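Local coordinates for protein polyketide biosynthesis cytochrome P450 PksS (PDB 4YZR) that acts as a heme-dependent cytochrome P450 on dihydrobacillaene in the biosynthesis of the antibiotic polyketide bacillaene, at residues D375-V380 with L399-L403. Residues are numbered along the deposited sequence; the frame is centred on the assembly and turned at random.
Sequences DIELAV and LPVSL
This is an antiparallel pairing of two short strands in the small three-stranded sheet near the C-terminus of the P450 fold, away from the heme. Strand 377-378 follows helix 355-372 and forms one edge; strand 400-402, reached through an irregular connection, runs centrally, with strand 138-140 beyond it. Glu377 and Ser402 form a hydrogen-bonded pair (CA–CA 5.2 Å): Glu377 N donates to Ser402 O at 3.0 Å, and Ser402 N to Glu377 O at 2.8 Å. Leu378 and Val401 follow as a non-hydrogen-bonded pair, CA atoms 4.6 Å apart. Next, Ala379 N donates a hydrogen bond to Pro400 O at 2.9 Å; the pairing stops there, as Pro400 has no N-H and Ala379 (psi 37°) turns its O away. The side chains of Glu377 and Ser402 share a face, whereas apolar residues meet helix 228-259: Ile376 and Val401 touch Leu258, and Leu378 touches Leu255. Ile376 (tt) brings CG1 to 4.1 Å from Val401 CB; Leu378 and Leu399, both tp, meet CD1 to CD1 at 3.5 Å. Val380 CG1 lies 3.9 Å from Pro400 CD. Beside the Glu377–Ser402 pair, one water links Asp375 O (2.9 Å) to Ser402 OG (2.8 Å), and another accepts from Asp375 N at 2.9 Å and donates to Leu403 O at 2.6 Å.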
loop_
_atom_site.group_PDB
_atom_site.type_symbol
_atom_site.label_atom_id
_atom_site.label_comp_id
_atom_site.label_asym_id
_atom_site.label_seq_id
_atom_site.Cartn_x
_atom_site.Cartn_y
_atom_site.Cartn_z
ATOM N N ASP A 375 1.603 -24.424 -14.255
ATOM C CA ASP A 375 1.995 -24.032 -15.620
ATOM C C ASP A 375 1.694 -22.592 -16.028
ATOM O O ASP A 375 1.785 -22.154 -17.152
ATOM C CB ASP A 375 1.409 -25.007 -16.667
ATOM C CG ASP A 375 1.893 -26.442 -16.485
ATOM O OD1 ASP A 375 3.021 -26.632 -16.048
ATOM O OD2 ASP A 375 1.100 -27.336 -16.741
ATOM N N ILE A 376 1.288 -21.826 -15.000
ATOM C CA ILE A 376 0.939 -20.433 -15.289
ATOM C C ILE A 376 2.077 -19.662 -16.009
ATOM O O ILE A 376 3.278 -19.835 -15.685
ATOM C CB ILE A 376 0.537 -19.704 -13.996
ATOM C CG1 ILE A 376 0.020 -18.319 -14.276
ATOM C CG2 ILE A 376 1.705 -19.701 -13.019
ATOM C CD1 ILE A 376 -0.597 -17.628 -13.034
ATOM N N GLU A 377 1.700 -18.828 -16.971
ATOM C CA GLU A 377 2.643 -18.075 -17.801
ATOM C C GLU A 377 2.040 -16.765 -18.231
ATOM O O GLU A 377 0.863 -16.634 -18.424
ATOM C CB GLU A 377 3.006 -18.943 -19.063
ATOM C CG GLU A 377 3.970 -18.380 -20.059
ATOM C CD GLU A 377 4.134 -19.380 -21.215
ATOM O OE1 GLU A 377 5.257 -19.937 -21.381
ATOM O OE2 GLU A 377 3.129 -19.630 -21.920
ATOM N N LEU A 378 2.903 -15.765 -18.356
ATOM C CA LEU A 378 2.483 -14.466 -18.815
ATOM C C LEU A 378 1.904 -14.480 -20.220
ATOM O O LEU A 378 2.450 -15.269 -21.070
ATOM C CB LEU A 378 3.689 -13.510 -18.669
ATOM C CG LEU A 378 3.511 -12.037 -18.624
ATOM C CD1 LEU A 378 2.589 -11.625 -17.499
ATOM C CD2 LEU A 378 4.908 -11.440 -18.451
ATOM N N ALA A 379 0.818 -13.836 -20.532
ATOM C CA ALA A 379 0.164 -13.875 -21.860
ATOM C C ALA A 379 0.029 -12.431 -22.336
ATOM O O ALA A 379 -0.932 -12.065 -22.970
ATOM C CB ALA A 379 -1.194 -14.504 -21.750
ATOM N N VAL A 380 1.027 -11.592 -22.043
ATOM C CA VAL A 380 1.101 -10.169 -22.503
ATOM C C VAL A 380 2.560 -9.886 -22.702
ATOM O O VAL A 380 3.405 -10.306 -21.919
ATOM C CB VAL A 380 0.493 -9.210 -21.453
ATOM C CG1 VAL A 380 1.121 -9.358 -20.094
ATOM C CG2 VAL A 380 0.528 -7.771 -21.919
ATOM N N LEU A 399 -3.620 -8.097 -16.032
ATOM C CA LEU A 399 -2.506 -9.026 -16.038
ATOM C C LEU A 399 -2.933 -10.356 -16.703
ATOM O O LEU A 399 -3.275 -11.305 -16.010
ATOM C CB LEU A 399 -1.908 -9.293 -14.667
ATOM C CG LEU A 399 -0.686 -10.204 -14.581
ATOM C CD1 LEU A 399 0.383 -9.775 -15.475
ATOM C CD2 LEU A 399 -0.123 -10.282 -13.150
ATOM N N PRO A 400 -2.924 -10.338 -18.081
ATOM C CA PRO A 400 -3.315 -11.576 -18.762
ATOM C C PRO A 400 -2.351 -12.689 -18.607
ATOM O O PRO A 400 -1.174 -12.473 -18.844
ATOM C CB PRO A 400 -3.453 -11.094 -20.219
ATOM C CG PRO A 400 -3.378 -9.620 -20.276
ATOM C CD PRO A 400 -2.662 -9.236 -18.999
ATOM N N VAL A 401 -2.782 -13.907 -18.267
ATOM C CA VAL A 401 -1.985 -15.051 -18.135
ATOM C C VAL A 401 -2.682 -16.244 -18.829
ATOM O O VAL A 401 -3.865 -16.262 -19.024
ATOM C CB VAL A 401 -1.718 -15.453 -16.630
ATOM C CG1 VAL A 401 -1.000 -14.292 -15.913
ATOM C CG2 VAL A 401 -2.931 -15.782 -15.876
ATOM N N SER A 402 -1.795 -17.205 -19.157
ATOM C CA SER A 402 -2.265 -18.565 -19.551
ATOM C C SER A 402 -2.157 -19.395 -18.330
ATOM O O SER A 402 -1.141 -19.358 -17.615
ATOM C CB SER A 402 -1.340 -19.042 -20.652
ATOM O OG SER A 402 -1.622 -20.413 -20.865
ATOM N N LEU A 403 -3.186 -20.143 -17.994
ATOM C CA LEU A 403 -3.204 -21.002 -16.833
ATOM C C LEU A 403 -2.821 -22.434 -17.120
ATOM O O LEU A 403 -2.333 -23.092 -16.223
ATOM C CB LEU A 403 -4.576 -20.975 -16.164
ATOM C CG LEU A 403 -5.120 -19.654 -15.660
ATOM C CD1 LEU A 403 -6.542 -19.734 -15.213
ATOM C CD2 LEU A 403 -4.264 -19.041 -14.525
HETATM O O HOH W 1 -1.207 -24.848 -14.637
HETATM O O HOH W 2 -0.047 -22.187 -19.391
#